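Local coordinates for YfkN protein (Bacillus subtilis subsp. subtilis, PDB 3GVE) that belongs to the calcineurin-like phosphoesterase family of metal-dependent proteins and carries one manganese and one magnesium ion in a shared site, at residues 153-156 with 157-161; 193-196 with 197-201; 233-236 with 237-241; 319-322 with 323-326; 329-332 with 333-337. All blocks are in the same frame, centred on the assembly; numbering follows the deposited sequence.

The five contacts are local ones, at a hairpin tip and on three helices. Contacts 2 and 3 form a pair: their centres are 10 Å apart and helices 192-205 and 232-238 pack directly together. Contact 4 is at the start of helix 322-340 and contact 5 farther along it, their centres 15 Å apart; both lie on the opposite side of the chain's centre from that pair. Contact 1, a hairpin end, is 30 Å or more from every other contact, centre to centre. None supplies a metal ligand. The side chain of Leu-235 in contact 3 is about 14 Å from the magnesium ion, and the strands flanking that helix lead to the metal ligands His-216, His-249 and His-251.

Contact 1. Residues 153-156 with 157-161; sequences LIDE and NGNEQ
Asp-155 ties together the tip of a beta hairpin, reaching Asn-157, Asn-159 and Gln-161 with one short side chain. Its CG sits between its own backbone N and carbonyl carbon (chi1 72°), which turns the acid toward the returning chain. CB rests on Gln-161 CG at 3.9 Å. Beyond it, OD1 accepts from Asn-157 N at 2.9 Å, an Asx turn, and from Asn-159 N at 3.0 Å; these two N-H groups come from opposite faces of the carboxylate. OD2 takes a fairly straight bond from Gln-161 NE2 at 3.0 Å, on its anti side and tilted out of the plane. A water 2.7 Å from Asp-155 OD2 donates to it and also joins Asn-157 ND2 and Asn-159 OD1. Aspartate suits the place because two acceptors on so short a stem can serve several donors at once.

The loop itself is a type I turn from Asp-155 to Gly-158, closed by Gly-158 N on Asp-155 O at 2.9 Å. Gly-158 has a positive phi of 82°, where a CB would press on the preceding carbonyl. On the face of the sheet away from Leu-153 and Gln-161, Ile-154 CD1 lies 3.9 Å from Glu-160 CG.

The hairpin joins strands 146-154 and 160-170. Leu-153, Asp-155 and Gln-161 lean on Val-10 of strand 9-17, Glu-156 shares backbone bonding with Gln-9, and Asn-56 ND2 donates to Ile-154 O.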
loop_
_atom_site.group_PDB
_atom_site.type_symbol
_atom_site.label_atom_id
_atom_site.label_comp_id
_atom_site.label_asym_id
_atom_site.label_seq_id
_atom_site.Cartn_x
_atom_site.Cartn_y
_atom_site.Cartn_z
ATOM N N LEU A 153 -28.193 -23.373 -17.471
ATOM C CA LEU A 153 -28.138 -23.522 -16.041
ATOM C C LEU A 153 -29.053 -24.663 -15.670
ATOM O O LEU A 153 -29.929 -25.055 -16.427
ATOM C CB LEU A 153 -28.591 -22.219 -15.371
ATOM C CG LEU A 153 -27.678 -21.016 -15.632
ATOM C CD1 LEU A 153 -28.211 -19.757 -14.968
ATOM C CD2 LEU A 153 -26.250 -21.307 -15.243
ATOM N N ILE A 154 -28.836 -25.231 -14.499
ATOM C CA ILE A 154 -29.658 -26.359 -14.060
ATOM C C ILE A 154 -30.560 -25.888 -12.920
ATOM O O ILE A 154 -30.090 -25.362 -11.919
ATOM C CB ILE A 154 -28.783 -27.538 -13.592
ATOM C CG1 ILE A 154 -27.843 -28.013 -14.720
ATOM C CG2 ILE A 154 -29.655 -28.673 -13.067
ATOM C CD1 ILE A 154 -28.542 -28.511 -15.956
ATOM N N ASP A 155 -31.864 -26.065 -13.074
ATOM C CA ASP A 155 -32.788 -25.615 -12.039
ATOM C C ASP A 155 -32.912 -26.606 -10.877
ATOM O O ASP A 155 -32.244 -27.613 -10.857
ATOM C CB ASP A 155 -34.149 -25.161 -12.623
ATOM C CG ASP A 155 -35.022 -26.315 -13.132
ATOM O OD1 ASP A 155 -34.813 -27.453 -12.729
ATOM O OD2 ASP A 155 -35.921 -26.042 -13.945
ATOM N N GLU A 156 -33.756 -26.294 -9.905
ATOM C CA GLU A 156 -33.863 -27.129 -8.716
ATOM C C GLU A 156 -34.534 -28.482 -8.979
ATOM O O GLU A 156 -34.482 -29.365 -8.158
ATOM C CB GLU A 156 -34.564 -26.373 -7.601
ATOM C CG GLU A 156 -33.727 -25.217 -7.112
ATOM C CD GLU A 156 -34.305 -24.506 -5.924
ATOM O OE1 GLU A 156 -35.535 -24.373 -5.831
ATOM O OE2 GLU A 156 -33.487 -24.054 -5.101
ATOM N N ASN A 157 -35.148 -28.614 -10.146
ATOM C CA ASN A 157 -35.720 -29.883 -10.594
ATOM C C ASN A 157 -34.716 -30.661 -11.455
ATOM O O ASN A 157 -35.015 -31.731 -11.964
ATOM C CB ASN A 157 -37.011 -29.627 -11.370
ATOM C CG ASN A 157 -38.152 -29.215 -10.474
ATOM O OD1 ASN A 157 -38.225 -29.627 -9.348
ATOM N ND2 ASN A 157 -39.042 -28.387 -10.989
ATOM N N GLY A 158 -33.511 -30.123 -11.601
ATOM C CA GLY A 158 -32.507 -30.764 -12.413
ATOM C C GLY A 158 -32.638 -30.489 -13.893
ATOM O O GLY A 158 -31.908 -31.044 -14.679
ATOM N N ASN A 159 -33.595 -29.657 -14.268
ATOM C CA ASN A 159 -33.862 -29.354 -15.675
ATOM C C ASN A 159 -33.020 -28.211 -16.216
ATOM O O ASN A 159 -32.620 -27.328 -15.478
ATOM C CB ASN A 159 -35.344 -29.042 -15.884
ATOM C CG ASN A 159 -36.236 -30.216 -15.538
ATOM O OD1 ASN A 159 -37.289 -30.061 -14.925
ATOM N ND2 ASN A 159 -35.822 -31.384 -15.938
ATOM N N GLU A 160 -32.792 -28.219 -17.519
ATOM C CA GLU A 160 -31.990 -27.179 -18.150
ATOM C C GLU A 160 -32.793 -25.915 -18.349
ATOM O O GLU A 160 -33.939 -25.957 -18.736
ATOM C CB GLU A 160 -31.452 -27.672 -19.490
ATOM C CG GLU A 160 -30.375 -28.707 -19.342
ATOM C CD GLU A 160 -29.711 -29.068 -20.653
ATOM O OE1 GLU A 160 -30.193 -28.608 -21.698
ATOM O OE2 GLU A 160 -28.705 -29.778 -20.609
ATOM N N GLN A 161 -32.163 -24.779 -18.079
ATOM C CA GLN A 161 -32.780 -23.480 -18.309
ATOM C C GLN A 161 -31.742 -22.577 -18.961
ATOM O O GLN A 161 -30.686 -22.336 -18.413
ATOM C CB GLN A 161 -33.291 -22.848 -17.004
ATOM C CG GLN A 161 -34.316 -23.667 -16.248
ATOM C CD GLN A 161 -35.617 -23.834 -17.005
ATOM O OE1 GLN A 161 -35.906 -23.113 -17.949
ATOM N NE2 GLN A 161 -36.401 -24.807 -16.591
HETATM O O HOH W 1 -38.246 -27.464 -13.789
#

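Contact 2. Residues 193-196 with 197-201; sequences VESA and NETIP
Ala-196 and Ile-200 meet one turn apart on alpha-helix 192-205, which lies in the connection between the parallel strands 160-170 and 210-215. Ile-200 N gives Ala-196 O a nearly straight bond of 2.9 Å (171°), and Ile-200 CD1 folds back to 4.0 Å from Ala-196 CB. The small methyl of alanine leaves room for this branch and for the helix alongside. Beside this pair, Val-193 and Asn-197 lie side by side and point the same way, with Val-193 CG1 3.8 Å from Asn-197 ND2.

Thr-199 is held through its hydroxyl as well as its backbone. Its OG1 stands beside its own N (chi1 -53°), which lets the two donors share one acceptor: OG1 reaches Ser-195 O at 2.9 Å and Thr-199 N reaches the same oxygen at 3.0 Å, from opposite faces of the carbonyl. Threonine suits this buried place because its hydroxyl can bond back to the helix's own carbonyl. Glu-198 points its carboxylate elsewhere, to Gln-190 NE2 and to a salt bridge with Lys-135. Pro-201 has no N-H to offer the turn before it, and the helix kinks there.

Further out, Phe-170 of strand 160-170 backs Ser-195 and Ala-196, and Ile-168 backs Thr-199. From helix 232-238, Leu-235 packs on Ala-196 while Asp-234 and Lys-238 touch Val-193. On the threonine, a water 3.1 Å from Thr-199 OG1 donates to that hydroxyl.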
loop_
_atom_site.group_PDB
_atom_site.type_symbol
_atom_site.label_atom_id
_atom_site.label_comp_id
_atom_site.label_asym_id
_atom_site.label_seq_id
_atom_site.Cartn_x
_atom_site.Cartn_y
_atom_site.Cartn_z
ATOM N N VAL A 193 -23.407 6.355 -13.329
ATOM C CA VAL A 193 -24.861 6.139 -13.432
ATOM C C VAL A 193 -25.393 6.406 -14.843
ATOM O O VAL A 193 -26.207 5.654 -15.376
ATOM C CB VAL A 193 -25.590 6.967 -12.348
ATOM C CG1 VAL A 193 -27.080 7.081 -12.582
ATOM C CG2 VAL A 193 -25.257 6.463 -10.937
ATOM N N GLU A 194 -24.924 7.499 -15.450
ATOM C CA GLU A 194 -25.368 7.860 -16.800
ATOM C C GLU A 194 -24.937 6.819 -17.826
ATOM O O GLU A 194 -25.729 6.409 -18.631
ATOM C CB GLU A 194 -24.843 9.236 -17.222
ATOM C CG GLU A 194 -25.491 10.396 -16.514
ATOM C CD GLU A 194 -24.813 11.714 -16.813
ATOM O OE1 GLU A 194 -24.095 11.807 -17.822
ATOM O OE2 GLU A 194 -24.996 12.659 -16.027
ATOM N N SER A 195 -23.786 6.247 -17.675
ATOM C CA SER A 195 -23.334 5.129 -18.543
ATOM C C SER A 195 -24.236 3.949 -18.360
ATOM O O SER A 195 -24.604 3.238 -19.344
ATOM C CB SER A 195 -21.832 4.872 -18.356
ATOM O OG SER A 195 -21.509 3.576 -18.775
ATOM N N ALA A 196 -24.579 3.641 -17.115
ATOM C CA ALA A 196 -25.461 2.515 -16.853
ATOM C C ALA A 196 -26.835 2.740 -17.488
ATOM O O ALA A 196 -27.362 1.839 -18.118
ATOM C CB ALA A 196 -25.599 2.279 -15.341
ATOM N N ASN A 197 -27.396 3.941 -17.310
ATOM C CA ASN A 197 -28.711 4.239 -17.845
ATOM C C ASN A 197 -28.745 4.230 -19.380
ATOM O O ASN A 197 -29.744 3.914 -19.953
ATOM C CB ASN A 197 -29.236 5.543 -17.249
ATOM C CG ASN A 197 -29.783 5.352 -15.855
ATOM O OD1 ASN A 197 -30.188 4.277 -15.488
ATOM N ND2 ASN A 197 -29.805 6.415 -15.091
ATOM N N GLU A 198 -27.628 4.542 -20.011
ATOM C CA GLU A 198 -27.518 4.522 -21.464
ATOM C C GLU A 198 -27.404 3.093 -21.974
ATOM O O GLU A 198 -27.945 2.740 -23.007
ATOM C CB GLU A 198 -26.287 5.334 -21.844
ATOM C CG GLU A 198 -25.900 5.414 -23.318
ATOM C CD GLU A 198 -24.609 6.211 -23.490
ATOM O OE1 GLU A 198 -24.613 7.415 -23.246
ATOM O OE2 GLU A 198 -23.585 5.628 -23.823
ATOM N N THR A 199 -26.693 2.263 -21.222
ATOM C CA THR A 199 -26.310 0.938 -21.700
ATOM C C THR A 199 -27.294 -0.198 -21.370
ATOM O O THR A 199 -27.522 -1.061 -22.180
ATOM C CB THR A 199 -24.867 0.584 -21.247
ATOM O OG1 THR A 199 -23.975 1.626 -21.645
ATOM C CG2 THR A 199 -24.405 -0.722 -21.877
ATOM N N ILE A 200 -27.846 -0.191 -20.170
ATOM C CA ILE A 200 -28.767 -1.223 -19.732
ATOM C C ILE A 200 -29.924 -1.498 -20.726
ATOM O O ILE A 200 -30.241 -2.610 -20.962
ATOM C CB ILE A 200 -29.308 -0.928 -18.327
ATOM C CG1 ILE A 200 -28.214 -1.184 -17.264
ATOM C CG2 ILE A 200 -30.560 -1.792 -18.011
ATOM C CD1 ILE A 200 -28.475 -0.481 -15.968
ATOM N N PRO A 201 -30.554 -0.459 -21.274
ATOM C CA PRO A 201 -31.666 -0.692 -22.218
ATOM C C PRO A 201 -31.242 -1.521 -23.435
ATOM O O PRO A 201 -31.991 -2.322 -23.943
ATOM C CB PRO A 201 -32.057 0.729 -22.629
ATOM C CG PRO A 201 -31.755 1.535 -21.441
ATOM C CD PRO A 201 -30.460 0.959 -20.897
HETATM O O HOH W 2 -22.086 4.084 -21.635
#

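Contact 3. Residues 233-236 with 237-241; sequences FDLA and TKTKG
Lys-238 N bonds Asp-234 O at 2.8 Å in regular helical fashion, whereas Thr-237 N is divided between two weak bonds, to Phe-233 O and Asp-234 O, near the C-terminal end of helix 232-238. The hydroxyl of Thr-237 gives Phe-233 O, which the backbone N-H meets only weakly, a firmer donor. With OG1 between its own N and carbonyl carbon (chi1 52°), this bond to Phe-233 O is 2.7 Å long, and the methyl CG2 is left to cover one face of the Phe-233 ring. This CH-pi contact puts CG2 4.2 Å from the ring centroid, 18° off the normal and shifted toward the rim. A beta-branched residue with one polar and one apolar arm serves both ends of Phe-233.

Thr-239 works in a related way: its OG1 meets Leu-235 O at 2.7 Å, in the carbonyl plane, where a continuing helix would have used a backbone N-H. Asp-234 and Lys-238 lie side by side, but NZ of Lys-238 stays 4.3 Å from OD1 of Asp-234, beyond a salt bridge. Both are engaged by the backbone of Gln-224, OD1 by its N and NZ by its O. One water donates to Asp-234 OD1 and Thr-237 OG1; another donates to Ala-236 O and Thr-239 O.

The helix is the crossover between strands 210-215 and 244-247 in a beta-alpha-beta unit. Leu-235 packs on Ile-192 of helix 192-205, while Phe-233 and Ala-236 rest on Ile-272 of strand 271-272.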
loop_
_atom_site.group_PDB
_atom_site.type_symbol
_atom_site.label_atom_id
_atom_site.label_comp_id
_atom_site.label_asym_id
_atom_site.label_seq_id
_atom_site.Cartn_x
_atom_site.Cartn_y
_atom_site.Cartn_z
ATOM N N PHE A 233 -23.980 3.291 -4.356
ATOM C CA PHE A 233 -25.304 3.620 -3.817
ATOM C C PHE A 233 -26.197 4.188 -4.921
ATOM O O PHE A 233 -27.353 3.865 -5.013
ATOM C CB PHE A 233 -25.182 4.615 -2.662
ATOM C CG PHE A 233 -26.497 4.964 -2.021
ATOM C CD1 PHE A 233 -27.002 4.222 -0.967
ATOM C CD2 PHE A 233 -27.214 6.053 -2.472
ATOM C CE1 PHE A 233 -28.227 4.576 -0.371
ATOM C CE2 PHE A 233 -28.431 6.407 -1.880
ATOM C CZ PHE A 233 -28.929 5.668 -0.830
ATOM N N ASP A 234 -25.627 5.053 -5.744
ATOM C CA ASP A 234 -26.356 5.656 -6.855
ATOM C C ASP A 234 -26.688 4.671 -7.979
ATOM O O ASP A 234 -27.765 4.722 -8.539
ATOM C CB ASP A 234 -25.598 6.889 -7.357
ATOM C CG ASP A 234 -25.339 7.887 -6.238
ATOM O OD1 ASP A 234 -26.286 8.270 -5.546
ATOM O OD2 ASP A 234 -24.192 8.223 -6.028
ATOM N N LEU A 235 -25.762 3.770 -8.290
ATOM C CA LEU A 235 -26.069 2.685 -9.204
ATOM C C LEU A 235 -27.265 1.874 -8.710
ATOM O O LEU A 235 -28.175 1.568 -9.458
ATOM C CB LEU A 235 -24.877 1.752 -9.336
ATOM C CG LEU A 235 -23.867 2.111 -10.406
ATOM C CD1 LEU A 235 -22.695 1.125 -10.297
ATOM C CD2 LEU A 235 -24.484 2.050 -11.828
ATOM N N ALA A 236 -27.261 1.545 -7.426
ATOM C CA ALA A 236 -28.320 0.699 -6.880
ATOM C C ALA A 236 -29.674 1.401 -6.837
ATOM O O ALA A 236 -30.693 0.752 -6.949
ATOM C CB ALA A 236 -27.937 0.209 -5.481
ATOM N N THR A 237 -29.670 2.721 -6.661
ATOM C CA THR A 237 -30.916 3.462 -6.453
ATOM C C THR A 237 -31.447 4.185 -7.695
ATOM O O THR A 237 -32.645 4.384 -7.804
ATOM C CB THR A 237 -30.775 4.477 -5.302
ATOM O OG1 THR A 237 -29.622 5.295 -5.533
ATOM C CG2 THR A 237 -30.655 3.761 -3.935
ATOM N N LYS A 238 -30.563 4.598 -8.599
ATOM C CA LYS A 238 -30.961 5.457 -9.729
ATOM C C LYS A 238 -31.132 4.731 -11.044
ATOM O O LYS A 238 -31.593 5.309 -12.010
ATOM C CB LYS A 238 -29.971 6.609 -9.935
ATOM C CG LYS A 238 -29.806 7.572 -8.773
ATOM C CD LYS A 238 -28.922 8.758 -9.198
ATOM C CE LYS A 238 -28.685 9.741 -8.064
ATOM N NZ LYS A 238 -27.895 10.907 -8.594
ATOM N N THR A 239 -30.750 3.472 -11.092
ATOM C CA THR A 239 -30.911 2.694 -12.317
ATOM C C THR A 239 -31.957 1.626 -12.108
ATOM O O THR A 239 -32.431 1.439 -11.010
ATOM C CB THR A 239 -29.599 1.995 -12.752
ATOM O OG1 THR A 239 -29.282 0.957 -11.815
ATOM C CG2 THR A 239 -28.463 2.972 -12.846
ATOM N N LYS A 240 -32.281 0.915 -13.180
ATOM C CA LYS A 240 -33.202 -0.209 -13.123
ATOM C C LYS A 240 -32.658 -1.316 -14.001
ATOM O O LYS A 240 -32.226 -1.053 -15.107
ATOM C CB LYS A 240 -34.573 0.219 -13.652
ATOM C CG LYS A 240 -35.743 -0.200 -12.808
ATOM C CD LYS A 240 -36.992 0.643 -13.111
ATOM C CE LYS A 240 -37.661 0.184 -14.400
ATOM N NZ LYS A 240 -38.945 0.871 -14.711
ATOM N N GLY A 241 -32.681 -2.546 -13.530
ATOM C CA GLY A 241 -32.249 -3.643 -14.374
ATOM C C GLY A 241 -30.964 -4.354 -13.978
ATOM O O GLY A 241 -30.633 -5.349 -14.555
HETATM O O HOH W 3 -29.015 7.990 -5.121
HETATM O O HOH W 4 -32.058 -0.437 -9.013
#

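Contact 4. Residues 319-322 with 323-326; sequences SRNE and TVTN
Asn-321 lays its side-chain oxygen over the first turn of helix 322-340, where it is the N-cap. OD1 accepts from Val-324 N at 3.0 Å, in the carbonyl plane and on a lone pair, and more weakly from Thr-323 N at 2.9 Å. An extended first torsion (CG opposite the backbone N, chi1 178°) carries the amide out far enough to meet these N-H groups, which have no earlier helical carbonyl to bond. The same oxygen is 3.7 Å from Val-324 CG2. Asparagine suits the cap, since its other arm remains a donor: ND2 bonds Gln-45 OE1, which should fix how the amide is turned. The partial negative charge of OD1 probably also suits the positive end of the helix.

The backbone oxygen of Asn-321 is gripped twice by Thr-325. Thr-325 N comes in nearly straight (173°) at 3.1 Å, in the carbonyl plane, and Thr-325 OG1 comes from above that plane at 3.2 Å. Past this hydroxyl runs the aliphatic part of Arg-320, crossing it with CD 3.7 Å from Thr-325 OG1. The arginine bends at chi3 and takes its NH2 away to salt bridges with Glu-34 and Asp-26.

The capped end sits against helix 40-53: Val-324 packs on Ala-41 and Ala-44, and Asn-321 shares backbone bonding with Ala-41. Helix 91-98 also reaches Val-324, through Val-95, and Ala-98 touches Thr-323.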
loop_
_atom_site.group_PDB
_atom_site.type_symbol
_atom_site.label_atom_id
_atom_site.label_comp_id
_atom_site.label_asym_id
_atom_site.label_seq_id
_atom_site.Cartn_x
_atom_site.Cartn_y
_atom_site.Cartn_z
ATOM N N SER A 319 -3.317 -23.113 2.451
ATOM C CA SER A 319 -2.282 -23.401 1.457
ATOM C C SER A 319 -2.528 -22.735 0.106
ATOM O O SER A 319 -3.589 -22.192 -0.128
ATOM C CB SER A 319 -2.141 -24.907 1.242
ATOM O OG SER A 319 -3.336 -25.457 0.761
ATOM N N ARG A 320 -1.539 -22.814 -0.777
ATOM C CA ARG A 320 -1.632 -22.254 -2.114
ATOM C C ARG A 320 -2.303 -23.213 -3.077
ATOM O O ARG A 320 -2.054 -24.396 -3.084
ATOM C CB ARG A 320 -0.244 -21.939 -2.687
ATOM C CG ARG A 320 0.383 -20.646 -2.268
ATOM C CD ARG A 320 1.791 -20.525 -2.837
ATOM N NE ARG A 320 2.694 -21.508 -2.270
ATOM C CZ ARG A 320 3.366 -21.361 -1.136
ATOM N NH1 ARG A 320 4.148 -22.331 -0.720
ATOM N NH2 ARG A 320 3.263 -20.278 -0.414
ATOM N N ASN A 321 -3.122 -22.644 -3.933
ATOM C CA ASN A 321 -3.817 -23.333 -5.017
ATOM C C ASN A 321 -2.795 -23.707 -6.091
ATOM O O ASN A 321 -2.031 -22.858 -6.585
ATOM C CB ASN A 321 -4.824 -22.372 -5.660
ATOM C CG ASN A 321 -5.568 -22.992 -6.825
ATOM O OD1 ASN A 321 -5.158 -22.876 -7.974
ATOM N ND2 ASN A 321 -6.665 -23.651 -6.498
ATOM N N GLU A 322 -2.770 -24.969 -6.486
ATOM C CA GLU A 322 -1.792 -25.431 -7.468
ATOM C C GLU A 322 -1.950 -24.822 -8.867
ATOM O O GLU A 322 -0.970 -24.668 -9.555
ATOM C CB GLU A 322 -1.782 -26.966 -7.570
ATOM C CG GLU A 322 -1.394 -27.662 -6.286
ATOM C CD GLU A 322 -1.409 -29.182 -6.398
ATOM O OE1 GLU A 322 -1.713 -29.714 -7.481
ATOM O OE2 GLU A 322 -1.101 -29.829 -5.378
ATOM N N THR A 323 -3.172 -24.495 -9.282
ATOM C CA THR A 323 -3.351 -24.010 -10.627
ATOM C C THR A 323 -2.692 -22.614 -10.716
ATOM O O THR A 323 -2.068 -22.272 -11.712
ATOM C CB THR A 323 -4.833 -23.934 -11.015
ATOM O OG1 THR A 323 -5.381 -25.258 -11.020
ATOM C CG2 THR A 323 -5.106 -23.280 -12.410
ATOM N N VAL A 324 -2.866 -21.819 -9.664
ATOM C CA VAL A 324 -2.238 -20.504 -9.620
ATOM C C VAL A 324 -0.725 -20.631 -9.596
ATOM O O VAL A 324 -0.056 -20.031 -10.396
ATOM C CB VAL A 324 -2.723 -19.658 -8.423
ATOM C CG1 VAL A 324 -1.950 -18.345 -8.369
ATOM C CG2 VAL A 324 -4.233 -19.389 -8.568
ATOM N N THR A 325 -0.207 -21.432 -8.670
ATOM C CA THR A 325 1.229 -21.576 -8.526
ATOM C C THR A 325 1.878 -22.080 -9.801
ATOM O O THR A 325 2.857 -21.523 -10.242
ATOM C CB THR A 325 1.601 -22.493 -7.340
ATOM O OG1 THR A 325 1.033 -21.960 -6.150
ATOM C CG2 THR A 325 3.098 -22.570 -7.163
ATOM N N ASN A 326 1.317 -23.132 -10.385
ATOM C CA ASN A 326 1.894 -23.709 -11.588
ATOM C C ASN A 326 1.901 -22.715 -12.752
ATOM O O ASN A 326 2.835 -22.636 -13.515
ATOM C CB ASN A 326 1.142 -24.983 -12.002
ATOM C CG ASN A 326 1.452 -26.176 -11.108
ATOM O OD1 ASN A 326 2.359 -26.130 -10.300
ATOM N ND2 ASN A 326 0.682 -27.232 -11.250
#

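Contact 5. Residues 329-332 with 333-337; sequences QQTH and QNTLE
Gln-330 and Asn-334 are joined through their side chains one turn apart on alpha-helix 322-340, near the C-terminus of the chain. NE2 of Gln-330 donates to Asn-334 OD1 at 3.0 Å; the oxygen lies in the plane of the glutamine amide, yet the donor stands above the asparagine carbonyl plane, not on a lone pair. A bend at chi2 (51°) brings the longer amide round to its shorter neighbour. The same NE2 also donates to a water at 2.9 Å, and that water donates in turn to Gln-333 OE1. Amide side chains fit this exposed flank because each offers a donor and an acceptor.

Thr-331 O is satisfied twice by Thr-335, by N at 2.8 Å and by OG1 at 2.9 Å, from opposite faces of the carbonyl. The hydroxyl is thereby provided for where Thr-335 packs on Leu-71 and Tyr-74 of helix 70-85. A second water, 2.8 Å from Thr-331 OG1, accepts only weakly from Asn-334 ND2.

His-332, buried, has ND1 bonded to Tyr-29 OH and its ring edge-to-face with Tyr-27. Leu-336 CG lies over one face of the imidazole, toward its rim, and Leu-336 CD1 is 3.9 Å from His-332 NE2.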
loop_
_atom_site.group_PDB
_atom_site.type_symbol
_atom_site.label_atom_id
_atom_site.label_comp_id
_atom_site.label_asym_id
_atom_site.label_seq_id
_atom_site.Cartn_x
_atom_site.Cartn_y
_atom_site.Cartn_z
ATOM N N GLN A 329 4.394 -19.529 -11.719
ATOM C CA GLN A 329 5.707 -19.811 -11.132
ATOM C C GLN A 329 6.895 -19.184 -11.863
ATOM O O GLN A 329 7.717 -18.537 -11.247
ATOM C CB GLN A 329 5.934 -21.319 -11.017
ATOM C CG GLN A 329 7.274 -21.663 -10.439
ATOM C CD GLN A 329 7.271 -23.041 -9.869
ATOM O OE1 GLN A 329 6.625 -23.307 -8.890
ATOM N NE2 GLN A 329 7.991 -23.935 -10.511
ATOM N N GLN A 330 6.975 -19.388 -13.170
ATOM C CA GLN A 330 8.126 -18.876 -13.930
ATOM C C GLN A 330 8.184 -17.351 -13.852
ATOM O O GLN A 330 9.220 -16.779 -13.652
ATOM C CB GLN A 330 8.114 -19.334 -15.390
ATOM C CG GLN A 330 9.445 -19.055 -16.108
ATOM C CD GLN A 330 10.642 -19.592 -15.320
ATOM O OE1 GLN A 330 10.737 -20.785 -15.079
ATOM N NE2 GLN A 330 11.528 -18.699 -14.881
ATOM N N THR A 331 7.035 -16.716 -14.014
ATOM C CA THR A 331 6.963 -15.258 -13.920
ATOM C C THR A 331 7.348 -14.770 -12.523
ATOM O O THR A 331 8.045 -13.798 -12.367
ATOM C CB THR A 331 5.543 -14.756 -14.244
ATOM O OG1 THR A 331 5.187 -15.166 -15.564
ATOM C CG2 THR A 331 5.473 -13.231 -14.152
ATOM N N HIS A 332 6.848 -15.463 -11.520
ATOM C CA HIS A 332 7.188 -15.163 -10.138
ATOM C C HIS A 332 8.699 -15.263 -9.904
ATOM O O HIS A 332 9.288 -14.380 -9.328
ATOM C CB HIS A 332 6.403 -16.092 -9.221
ATOM C CG HIS A 332 6.805 -16.005 -7.784
ATOM N ND1 HIS A 332 6.618 -14.879 -7.012
ATOM C CD2 HIS A 332 7.405 -16.913 -6.986
ATOM C CE1 HIS A 332 7.071 -15.107 -5.796
ATOM N NE2 HIS A 332 7.550 -16.334 -5.754
ATOM N N GLN A 333 9.313 -16.333 -10.398
ATOM C CA GLN A 333 10.769 -16.496 -10.253
ATOM C C GLN A 333 11.540 -15.434 -11.025
ATOM O O GLN A 333 12.533 -14.931 -10.539
ATOM C CB GLN A 333 11.206 -17.909 -10.634
ATOM C CG GLN A 333 10.659 -18.925 -9.651
ATOM C CD GLN A 333 11.054 -20.330 -9.960
ATOM O OE1 GLN A 333 11.897 -20.572 -10.807
ATOM N NE2 GLN A 333 10.455 -21.266 -9.262
ATOM N N ASN A 334 11.042 -15.054 -12.192
ATOM C CA ASN A 334 11.642 -13.964 -12.948
ATOM C C ASN A 334 11.516 -12.635 -12.211
ATOM O O ASN A 334 12.393 -11.792 -12.255
ATOM C CB ASN A 334 11.007 -13.856 -14.347
ATOM C CG ASN A 334 11.348 -15.042 -15.244
ATOM O OD1 ASN A 334 12.235 -15.822 -14.951
ATOM N ND2 ASN A 334 10.630 -15.169 -16.330
ATOM N N THR A 335 10.388 -12.456 -11.535
ATOM C CA THR A 335 10.166 -11.263 -10.735
ATOM C C THR A 335 11.127 -11.196 -9.534
ATOM O O THR A 335 11.652 -10.149 -9.222
ATOM C CB THR A 335 8.692 -11.162 -10.289
ATOM O OG1 THR A 335 7.873 -11.042 -11.454
ATOM C CG2 THR A 335 8.455 -9.949 -9.405
ATOM N N LEU A 336 11.328 -12.323 -8.873
ATOM C CA LEU A 336 12.302 -12.365 -7.792
ATOM C C LEU A 336 13.675 -11.908 -8.292
ATOM O O LEU A 336 14.333 -11.143 -7.636
ATOM C CB LEU A 336 12.403 -13.769 -7.216
ATOM C CG LEU A 336 11.202 -14.325 -6.464
ATOM C CD1 LEU A 336 11.439 -15.778 -6.099
ATOM C CD2 LEU A 336 10.832 -13.522 -5.219
ATOM N N GLU A 337 14.086 -12.374 -9.463
ATOM C CA GLU A 337 15.382 -11.995 -10.019
ATOM C C GLU A 337 15.403 -10.496 -10.277
ATOM O O GLU A 337 16.357 -9.801 -9.983
ATOM C CB GLU A 337 15.640 -12.774 -11.305
ATOM C CG GLU A 337 16.993 -12.525 -11.959
ATOM C CD GLU A 337 17.243 -13.388 -13.192
ATOM O OE1 GLU A 337 18.403 -13.790 -13.413
ATOM O OE2 GLU A 337 16.304 -13.655 -13.960
HETATM O O HOH W 5 13.536 -19.568 -12.946
HETATM O O HOH W 6 7.425 -14.846 -17.296
#